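Local coordinates for DUF3201 domain-containing protein (Pyrococcus furiosus, PDB 1YB3) that is of unknown function, a conserved protein of a hyperthermophile whose helices pack against an antiparallel beta-sheet, at residues Arg20-Ile25 / Pro64-Ala69; Leu28-Lys33 / Val41-Glu46; Phe83-Ala88 / Arg160-Phe165. All blocks are in the same frame, centred on the assembly; numbering follows the deposited sequence. Where two conformers were deposited one is given.

Contact 1. Residues Arg20-Ile25 / Pro64-Ala69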
loop_
_atom_site.group_PDB
_atom_site.type_symbol
_atom_site.label_atom_id
_atom_site.label_comp_id
_atom_site.label_asym_id
_atom_site.label_seq_id
_atom_site.Cartn_x
_atom_site.Cartn_y
_atom_site.Cartn_z
ATOM N N ARG A 20 -6.572 -1.813 18.618
ATOM C CA ARG A 20 -5.274 -2.135 17.993
ATOM C C ARG A 20 -5.106 -1.452 16.640
ATOM O O ARG A 20 -4.062 -0.847 16.385
ATOM C CB ARG A 20 -5.092 -3.658 17.866
ATOM C CG ARG A 20 -3.787 -4.083 17.171
ATOM C CD ARG A 20 -3.508 -5.589 17.285
ATOM N NE ARG A 20 -4.403 -6.407 16.465
ATOM C CZ ARG A 20 -4.146 -7.659 16.073
ATOM N NH1 ARG A 20 -2.997 -8.247 16.398
ATOM N NH2 ARG A 20 -5.034 -8.324 15.339
ATOM N N ILE A 21 -6.121 -1.535 15.781
ATOM C CA ILE A 21 -6.083 -0.895 14.449
ATOM C C ILE A 21 -5.824 0.615 14.572
ATOM O O ILE A 21 -4.869 1.158 13.978
ATOM C CB ILE A 21 -7.398 -1.175 13.640
ATOM C CG1 ILE A 21 -7.513 -2.650 13.248
ATOM C CG2 ILE A 21 -7.539 -0.238 12.410
ATOM C CD1 ILE A 21 -8.921 -3.043 12.782
ATOM N N TRP A 22 -6.655 1.301 15.362
ATOM C CA TRP A 22 -6.505 2.740 15.486
ATOM C C TRP A 22 -5.277 3.155 16.307
ATOM O O TRP A 22 -4.532 4.045 15.883
ATOM C CB TRP A 22 -7.813 3.412 15.967
ATOM C CG TRP A 22 -8.721 3.753 14.820
ATOM C CD1 TRP A 22 -8.789 4.950 14.161
ATOM C CD2 TRP A 22 -9.677 2.895 14.183
ATOM N NE1 TRP A 22 -9.712 4.886 13.162
ATOM C CE2 TRP A 22 -10.278 3.642 13.148
ATOM C CE3 TRP A 22 -10.083 1.574 14.383
ATOM C CZ2 TRP A 22 -11.279 3.113 12.315
ATOM C CZ3 TRP A 22 -11.074 1.041 13.552
ATOM C CH2 TRP A 22 -11.659 1.815 12.531
ATOM N N GLY A 23 -5.031 2.483 17.440
ATOM C CA GLY A 23 -3.876 2.780 18.304
ATOM C C GLY A 23 -2.558 2.597 17.561
ATOM O O GLY A 23 -1.663 3.441 17.656
ATOM N N ASP A 24 -2.466 1.520 16.790
ATOM C CA ASP A 24 -1.251 1.239 16.021
ATOM C C ASP A 24 -0.958 2.314 14.967
ATOM O O ASP A 24 0.221 2.626 14.729
ATOM C CB ASP A 24 -1.318 -0.138 15.346
ATOM C CG ASP A 24 -1.057 -1.299 16.313
ATOM O OD1 ASP A 24 -0.955 -1.077 17.544
ATOM O OD2 ASP A 24 -0.955 -2.445 15.822
ATOM N N ILE A 25 -1.989 2.836 14.299
ATOM C CA ILE A 25 -1.757 3.873 13.280
ATOM C C ILE A 25 -1.435 5.244 13.882
ATOM O O ILE A 25 -0.577 5.984 13.361
ATOM C CB ILE A 25 -2.877 3.941 12.208
ATOM C CG1 ILE A 25 -2.820 2.697 11.325
ATOM C CG2 ILE A 25 -2.749 5.183 11.315
ATOM C CD1 ILE A 25 -1.508 2.553 10.524
ATOM N N PRO A 64 -15.024 3.243 8.345
ATOM C CA PRO A 64 -13.766 3.956 8.101
ATOM C C PRO A 64 -12.588 3.116 8.563
ATOM O O PRO A 64 -12.711 2.264 9.437
ATOM C CB PRO A 64 -13.876 5.168 9.001
ATOM C CG PRO A 64 -14.683 4.669 10.179
ATOM C CD PRO A 64 -15.706 3.766 9.539
ATOM N N HIS A 65 -11.431 3.360 7.969
ATOM C CA HIS A 65 -10.212 2.831 8.529
ATOM C C HIS A 65 -9.192 3.974 8.527
ATOM O O HIS A 65 -9.348 4.907 7.720
ATOM C CB HIS A 65 -9.722 1.628 7.721
ATOM C CG HIS A 65 -9.088 1.977 6.415
ATOM N ND1 HIS A 65 -9.780 1.964 5.224
ATOM C CD2 HIS A 65 -7.812 2.329 6.107
ATOM C CE1 HIS A 65 -8.966 2.303 4.238
ATOM N NE2 HIS A 65 -7.765 2.523 4.748
ATOM N N PRO A 66 -8.181 3.912 9.432
ATOM C CA PRO A 66 -7.215 5.029 9.548
ATOM C C PRO A 66 -6.101 4.982 8.490
ATOM O O PRO A 66 -5.637 3.907 8.121
ATOM C CB PRO A 66 -6.650 4.862 10.962
ATOM C CG PRO A 66 -6.682 3.341 11.192
ATOM C CD PRO A 66 -7.908 2.834 10.411
ATOM N N ALA A 67 -5.704 6.153 7.990
ATOM C CA ALA A 67 -4.567 6.229 7.059
ATOM C C ALA A 67 -3.971 7.618 7.135
ATOM O O ALA A 67 -4.663 8.578 7.455
ATOM C CB ALA A 67 -5.001 5.888 5.619
ATOM N N PHE A 68 -2.684 7.735 6.810
ATOM C CA PHE A 68 -2.041 9.061 6.747
ATOM C C PHE A 68 -1.179 9.155 5.499
ATOM O O PHE A 68 -0.536 8.174 5.120
ATOM C CB PHE A 68 -1.234 9.394 8.018
ATOM C CG PHE A 68 -0.147 8.406 8.359
ATOM C CD1 PHE A 68 1.179 8.617 7.914
ATOM C CD2 PHE A 68 -0.422 7.269 9.136
ATOM C CE1 PHE A 68 2.195 7.715 8.255
ATOM C CE2 PHE A 68 0.581 6.377 9.473
ATOM C CZ PHE A 68 1.908 6.594 9.008
ATOM N N ALA A 69 -1.202 10.326 4.856
ATOM C CA ALA A 69 -0.400 10.592 3.652
ATOM C C ALA A 69 1.089 10.725 3.964
ATOM O O ALA A 69 1.486 11.275 5.017
ATOM C CB ALA A 69 -0.887 11.897 3.005
#
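Pro64 meets Trp22 through its carbonyl: the oxygen lies near the plane of the indole, at the edge of the six-membered ring, with Trp22 CH2 3.3 Å from Pro64 O. One residue on, CA of His65 stands 3.9 Å from Trp22 CZ2, while its CB points away from the helix and NE2 is hydrogen-bonded to Tyr84 OH. Pro66 is the residue of 64-69 most engaged with the helix segment 20-25. Its ring lies over one face of the indole, with Pro66 CG 3.9 Å from the centroid of the Trp22 five-membered ring and only 9° off the normal, a CH-pi contact. The same pyrrolidine touches both isoleucines, Pro66 CD reaching Ile21 CG2 at 3.7 Å and Pro66 CG reaching Ile25 CG1 at 3.9 Å. Phe68 then presents its ring edge, CD2 being 3.8 Å from Ile25 CG2; that methyl is anti to the backbone N of Ile25 (CG1 at chi1 -70°) and lies in the plane of the ring. No hydrogen bond crosses between the segments, and the indole NE1 is hydrogen-bonded to Glu46 OE1 of strand 40-47. Apart from the Pro64 carbonyl, the contact therefore rests on CH-pi and van der Waals packing round Pro66.

Contact 2. Residues Leu28-Lys33 / Val41-Glu46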
loop_
_atom_site.group_PDB
_atom_site.type_symbol
_atom_site.label_atom_id
_atom_site.label_comp_id
_atom_site.label_asym_id
_atom_site.label_seq_id
_atom_site.Cartn_x
_atom_site.Cartn_y
_atom_site.Cartn_z
ATOM N N LEU A 28 2.169 4.704 14.745
ATOM C CA LEU A 28 3.037 4.604 13.566
ATOM C C LEU A 28 3.198 5.952 12.875
ATOM O O LEU A 28 4.299 6.250 12.346
ATOM C CB LEU A 28 2.505 3.564 12.581
ATOM C CG LEU A 28 3.326 3.295 11.324
ATOM C CD1 LEU A 28 4.752 2.809 11.710
ATOM C CD2 LEU A 28 2.592 2.287 10.457
ATOM N N ARG A 29 2.135 6.765 12.861
ATOM C CA ARG A 29 2.195 8.104 12.275
ATOM C C ARG A 29 3.270 8.935 12.961
ATOM O O ARG A 29 4.107 9.567 12.285
ATOM C CB ARG A 29 0.820 8.812 12.299
ATOM C CG ARG A 29 0.767 10.113 11.486
ATOM C CD ARG A 29 1.181 11.335 12.309
ATOM N NE ARG A 29 1.355 12.518 11.461
ATOM C CZ ARG A 29 1.744 13.714 11.892
ATOM N NH1 ARG A 29 1.963 13.933 13.190
ATOM N NH2 ARG A 29 1.883 14.714 11.020
ATOM N N GLU A 30 3.281 8.932 14.293
ATOM C CA GLU A 30 4.288 9.737 15.003
ATOM C C GLU A 30 5.701 9.195 14.759
ATOM O O GLU A 30 6.670 9.976 14.588
ATOM C CB GLU A 30 3.950 9.829 16.493
ATOM C CG GLU A 30 2.623 10.571 16.786
ATOM C CD GLU A 30 2.533 11.948 16.123
ATOM O OE1 GLU A 30 3.522 12.718 16.186
ATOM O OE2 GLU A 30 1.472 12.270 15.549
ATOM N N GLU A 31 5.816 7.875 14.684
ATOM C CA GLU A 31 7.108 7.225 14.448
ATOM C C GLU A 31 7.651 7.568 13.062
ATOM O O GLU A 31 8.819 7.964 12.925
ATOM C CB GLU A 31 7.018 5.708 14.634
ATOM C CG GLU A 31 6.856 5.300 16.108
ATOM C CD GLU A 31 6.414 3.866 16.302
ATOM O OE1 GLU A 31 6.074 3.184 15.309
ATOM O OE2 GLU A 31 6.397 3.421 17.473
ATOM N N LEU A 32 6.813 7.443 12.035
ATOM C CA LEU A 32 7.295 7.745 10.672
ATOM C C LEU A 32 7.497 9.249 10.441
ATOM O O LEU A 32 8.337 9.647 9.615
ATOM C CB LEU A 32 6.389 7.119 9.591
ATOM C CG LEU A 32 6.272 5.583 9.562
ATOM C CD1 LEU A 32 5.445 5.170 8.378
ATOM C CD2 LEU A 32 7.656 4.867 9.481
ATOM N N LYS A 33 6.759 10.079 11.178
ATOM C CA LYS A 33 6.946 11.523 11.137
ATOM C C LYS A 33 8.384 11.811 11.576
ATOM O O LYS A 33 9.106 12.577 10.925
ATOM C CB LYS A 33 5.951 12.230 12.062
ATOM C CG LYS A 33 6.243 13.703 12.330
ATOM C CD LYS A 33 5.955 14.591 11.140
ATOM C CE LYS A 33 5.912 16.059 11.577
ATOM N NZ LYS A 33 6.067 16.995 10.453
ATOM N N VAL A 41 4.884 14.068 6.181
ATOM C CA VAL A 41 4.010 13.019 6.757
ATOM C C VAL A 41 2.813 13.724 7.373
ATOM O O VAL A 41 2.961 14.488 8.324
ATOM C CB VAL A 41 4.738 12.170 7.809
ATOM C CG1 VAL A 41 3.786 11.137 8.418
ATOM C CG2 VAL A 41 5.938 11.432 7.193
ATOM N N GLU A 42 1.632 13.464 6.829
ATOM C CA GLU A 42 0.439 14.195 7.243
ATOM C C GLU A 42 -0.234 13.504 8.433
ATOM O O GLU A 42 0.217 12.458 8.881
ATOM C CB GLU A 42 -0.533 14.344 6.067
ATOM C CG GLU A 42 0.060 15.051 4.836
ATOM C CD GLU A 42 0.311 16.534 5.066
ATOM O OE1 GLU A 42 -0.131 17.076 6.104
ATOM O OE2 GLU A 42 0.955 17.167 4.205
ATOM N N GLU A 43 -1.319 14.105 8.936
ATOM C CA GLU A 43 -2.042 13.539 10.078
ATOM C C GLU A 43 -2.930 12.369 9.665
ATOM O O GLU A 43 -3.329 12.249 8.515
ATOM C CB GLU A 43 -2.905 14.610 10.753
ATOM C CG GLU A 43 -2.127 15.854 11.222
ATOM C CD GLU A 43 -1.112 15.561 12.326
ATOM O OE1 GLU A 43 -1.210 14.507 12.991
ATOM O OE2 GLU A 43 -0.208 16.402 12.533
ATOM N N VAL A 44 -3.273 11.532 10.633
ATOM C CA VAL A 44 -4.183 10.418 10.397
ATOM C C VAL A 44 -5.570 10.958 10.054
ATOM O O VAL A 44 -6.049 11.899 10.699
ATOM C CB VAL A 44 -4.278 9.507 11.644
ATOM C CG1 VAL A 44 -5.354 8.438 11.461
ATOM C CG2 VAL A 44 -2.921 8.874 11.948
ATOM N N SER A 45 -6.184 10.379 9.028
ATOM C CA SER A 45 -7.559 10.708 8.687
ATOM C C SER A 45 -8.354 9.416 8.499
ATOM O O SER A 45 -7.792 8.315 8.557
ATOM C CB SER A 45 -7.603 11.599 7.449
ATOM O OG SER A 45 -7.360 10.851 6.270
ATOM N N GLU A 46 -9.664 9.543 8.302
ATOM C CA GLU A 46 -10.511 8.367 8.150
ATOM C C GLU A 46 -10.907 8.170 6.702
ATOM O O GLU A 46 -11.377 9.099 6.041
ATOM C CB GLU A 46 -11.744 8.476 9.050
ATOM C CG GLU A 46 -11.413 8.593 10.527
ATOM C CD GLU A 46 -10.548 7.433 11.046
ATOM O OE1 GLU A 46 -10.805 6.264 10.668
ATOM O OE2 GLU A 46 -9.624 7.690 11.854
HETATM O O HOH W 1 2.743 16.880 13.373
HETATM O O HOH W 2 6.692 15.411 8.050
#
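Arg29 begins its contact with 41-46 at CB, 3.8 Å from Val44 CG2; the two side chains slide past each other in opposite directions. Its CG, anti to the backbone N (chi1 -170°), stays beside the same methyl and also approaches the carbonyl of Glu42. The chain bends at chi2, and CD passes that carbonyl too. NE then donates to Glu42 O at 2.8 Å, a fairly straight bond (159°) whose donor stands above the carbonyl plane. At the tip the bonds divide. NH2 gives a more bent bond, 2.9 Å long, to Val41 O, whereas NH1 donates to OE2 of the next residue, Glu30, at 2.9 Å, a hydrogen-bonded salt bridge close to the guanidinium plane. Here an arginine of helix 11-35 ties down the irregular part of strand 40-47, an outermost strand of the seven-stranded antiparallel sheet. In the conformers given for the two glutamates, Arg29, Glu30 and Glu43 make up a salt-bridge network. Glu43 then lies over one face of the guanidinium, its OE1 above the centre; the ion pair between Arg29 NH2 and Glu43 OE2, at 3.1 Å, is one of charge alone, since no N-H points at the oxygen. A water accepts from Arg29 NH1 and donates to Glu43 OE2. An alanine in place of Arg29 would probably leave the carbonyls of Glu42 and Val41 without these donors and the two glutamates without the positive charge between them. Val41 packs one turn farther along the helix, its CG2 3.8 Å from Leu32 O and its CB against Lys33 CA. A second water accepts from both Lys33 NZ and Val41 N.

Contact 3. Residues Phe83-Ala88 / Arg160-Phe165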
loop_
_atom_site.group_PDB
_atom_site.type_symbol
_atom_site.label_atom_id
_atom_site.label_comp_id
_atom_site.label_asym_id
_atom_site.label_seq_id
_atom_site.Cartn_x
_atom_site.Cartn_y
_atom_site.Cartn_z
ATOM N N PHE A 83 -1.477 -3.618 8.799
ATOM C CA PHE A 83 -0.871 -2.447 8.181
ATOM C C PHE A 83 -0.755 -2.595 6.652
ATOM O O PHE A 83 -0.610 -3.709 6.114
ATOM C CB PHE A 83 0.569 -2.267 8.657
ATOM C CG PHE A 83 0.737 -1.947 10.110
ATOM C CD1 PHE A 83 0.366 -0.694 10.630
ATOM C CD2 PHE A 83 1.362 -2.863 10.954
ATOM C CE1 PHE A 83 0.577 -0.387 11.975
ATOM C CE2 PHE A 83 1.587 -2.564 12.305
ATOM C CZ PHE A 83 1.192 -1.328 12.818
ATOM N N TYR A 84 -0.748 -1.460 5.968
ATOM C CA TYR A 84 -0.361 -1.416 4.561
ATOM C C TYR A 84 0.306 -0.074 4.269
ATOM O O TYR A 84 0.158 0.892 5.026
ATOM C CB TYR A 84 -1.572 -1.612 3.650
ATOM C CG TYR A 84 -2.511 -0.426 3.685
ATOM C CD1 TYR A 84 -2.351 0.622 2.795
ATOM C CD2 TYR A 84 -3.517 -0.329 4.657
ATOM C CE1 TYR A 84 -3.189 1.762 2.843
ATOM C CE2 TYR A 84 -4.361 0.795 4.705
ATOM C CZ TYR A 84 -4.192 1.817 3.802
ATOM O OH TYR A 84 -5.010 2.932 3.851
ATOM N N PHE A 85 1.063 -0.025 3.177
ATOM C CA PHE A 85 1.417 1.253 2.595
ATOM C C PHE A 85 1.263 1.134 1.096
ATOM O O PHE A 85 1.261 0.033 0.537
ATOM C CB PHE A 85 2.834 1.712 3.005
ATOM C CG PHE A 85 3.939 0.827 2.476
ATOM C CD1 PHE A 85 4.512 1.092 1.239
ATOM C CD2 PHE A 85 4.405 -0.243 3.228
ATOM C CE1 PHE A 85 5.545 0.288 0.734
ATOM C CE2 PHE A 85 5.433 -1.084 2.718
ATOM C CZ PHE A 85 5.986 -0.810 1.463
ATOM N N VAL A 86 1.082 2.282 0.463
ATOM C CA VAL A 86 0.904 2.330 -0.985
ATOM C C VAL A 86 1.531 3.605 -1.512
ATOM O O VAL A 86 1.398 4.659 -0.881
ATOM C CB VAL A 86 -0.614 2.237 -1.376
ATOM C CG1 VAL A 86 -1.439 3.276 -0.648
ATOM C CG2 VAL A 86 -0.814 2.309 -2.910
ATOM N N PHE A 87 2.222 3.515 -2.657
ATOM C CA PHE A 87 2.706 4.703 -3.348
ATOM C C PHE A 87 2.187 4.699 -4.766
ATOM O O PHE A 87 2.167 3.643 -5.406
ATOM C CB PHE A 87 4.230 4.719 -3.395
ATOM C CG PHE A 87 4.861 5.245 -2.126
ATOM C CD1 PHE A 87 5.122 6.598 -1.995
ATOM C CD2 PHE A 87 5.191 4.384 -1.093
ATOM C CE1 PHE A 87 5.695 7.113 -0.832
ATOM C CE2 PHE A 87 5.782 4.897 0.096
ATOM C CZ PHE A 87 6.023 6.249 0.203
ATOM N N ALA A 88 1.803 5.884 -5.236
ATOM C CA ALA A 88 1.300 6.075 -6.599
ATOM C C ALA A 88 2.350 6.816 -7.398
ATOM O O ALA A 88 2.903 7.826 -6.917
ATOM C CB ALA A 88 0.003 6.874 -6.578
ATOM N N ARG A 160 10.536 -1.586 8.143
ATOM C CA ARG A 160 11.559 -2.120 7.235
ATOM C C ARG A 160 11.139 -2.135 5.768
ATOM O O ARG A 160 11.934 -1.819 4.880
ATOM C CB ARG A 160 12.040 -3.494 7.700
ATOM C CG ARG A 160 13.159 -4.070 6.800
ATOM C CD ARG A 160 13.930 -5.215 7.498
ATOM N NE ARG A 160 12.990 -6.165 8.094
ATOM C CZ ARG A 160 12.368 -7.126 7.419
ATOM N NH1 ARG A 160 12.622 -7.319 6.131
ATOM N NH2 ARG A 160 11.492 -7.901 8.040
ATOM N N GLU A 161 9.881 -2.499 5.505
ATOM C CA GLU A 161 9.416 -2.569 4.124
ATOM C C GLU A 161 9.242 -1.197 3.472
ATOM O O GLU A 161 9.525 -1.049 2.287
ATOM C CB GLU A 161 8.146 -3.429 4.013
ATOM C CG GLU A 161 8.308 -4.888 4.479
ATOM C CD GLU A 161 9.484 -5.625 3.835
ATOM O OE1 GLU A 161 9.967 -5.198 2.775
ATOM O OE2 GLU A 161 9.889 -6.648 4.412
ATOM N N ILE A 162 8.768 -0.201 4.237
ATOM C CA ILE A 162 8.740 1.176 3.710
ATOM C C ILE A 162 10.155 1.603 3.344
ATOM O O ILE A 162 10.378 2.180 2.282
ATOM C CB ILE A 162 8.119 2.191 4.699
ATOM C CG1 ILE A 162 6.631 1.934 4.830
ATOM C CG2 ILE A 162 8.427 3.634 4.249
ATOM C CD1 ILE A 162 5.929 2.713 5.969
ATOM N N LYS A 163 11.112 1.273 4.207
ATOM C CA LYS A 163 12.514 1.627 3.956
ATOM C C LYS A 163 13.012 0.955 2.667
ATOM O O LYS A 163 13.604 1.607 1.803
ATOM C CB LYS A 163 13.382 1.224 5.156
ATOM C CG LYS A 163 14.880 1.415 4.905
ATOM C CD LYS A 163 15.721 1.146 6.158
ATOM C CE LYS A 163 15.785 -0.325 6.499
ATOM N NZ LYS A 163 16.840 -0.590 7.529
ATOM N N ARG A 164 12.767 -0.350 2.536
ATOM C CA ARG A 164 13.148 -1.087 1.323
ATOM C C ARG A 164 12.458 -0.511 0.077
ATOM O O ARG A 164 13.061 -0.403 -0.982
ATOM C CB ARG A 164 12.905 -2.598 1.460
ATOM C CG ARG A 164 13.856 -3.279 2.475
ATOM C CD ARG A 164 13.536 -4.761 2.672
ATOM N NE ARG A 164 13.956 -5.573 1.539
ATOM C CZ ARG A 164 13.135 -6.101 0.634
ATOM N NH1 ARG A 164 11.825 -5.894 0.715
ATOM N NH2 ARG A 164 13.626 -6.843 -0.359
ATOM N N PHE A 165 11.187 -0.127 0.218
ATOM C CA PHE A 165 10.493 0.434 -0.904
ATOM C C PHE A 165 11.094 1.771 -1.336
ATOM O O PHE A 165 11.325 2.018 -2.535
ATOM C CB PHE A 165 8.987 0.592 -0.598
ATOM C CG PHE A 165 8.178 0.941 -1.823
ATOM C CD1 PHE A 165 7.622 -0.080 -2.615
ATOM C CD2 PHE A 165 8.026 2.275 -2.221
ATOM C CE1 PHE A 165 6.908 0.232 -3.776
ATOM C CE2 PHE A 165 7.299 2.603 -3.395
ATOM C CZ PHE A 165 6.732 1.570 -4.161
#
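Phe85 and Phe87 of strand 82-90 meet Phe165 of helix 155-171 in an aromatic cluster, part of the buried layer between the antiparallel sheet and a helix packed on it. The two segments run nearly parallel, their axes 9.8 Å from each other at closest approach. The ring-ring contacts are of two kinds. Phe85 turns its edge toward the face of Phe165 in an offset edge-to-face pair, the planes inclined at 72°. Phe87 and Phe165, in contrast, have nearly parallel planes, 10° apart, but the rings are slid so far that they barely overlap, and Phe87 CD2 touches Phe165 CE2 at 3.6 Å. A chi1 of -170° sets CG of Phe165 anti to its backbone N, and there CG lies 3.7 Å from Phe85 CE1. CH-pi contact adds another element: Ile162 CG1 sits over one face of the Phe85 ring, 3.8 Å from its centroid and offset toward the rim. No hydrogen bond joins the two segments; on the helix Arg164 NH1, also bonded to Ala105 O, donates to the syn lone pair of Glu161 OE1 at 2.9 Å, while Arg160 NH1 and Glu161 OE2 attract by charge alone, no N-H being aimed at the oxygen. The apolar base of Glu161 nevertheless takes part in the packing, with CB 3.8 Å from Phe85 CE2, while at the tip of the same ring Phe85 CZ lies 3.6 Å from the backbone oxygen Glu161 O.

From the N terminus, helix 11-35 supplies the first segments of contacts 1 and 2. Contact 2 closes the shorter loop, returning the chain from the end of that helix to strand 40-47; it nests inside the longer loop closed by contact 1 when strand 65-71 comes back to the same helix. These neighbouring strands join through backbone pairs such as Ala67 with Ser45, so one helix is fixed to two adjacent strands. Contact 3 follows in series, closing a loop from strand 82-90 to the C-terminal helix 155-171. Phe83 packs against Ile25 and Leu28, and Leu32 meets Ile162, linking the two helices and the sheet.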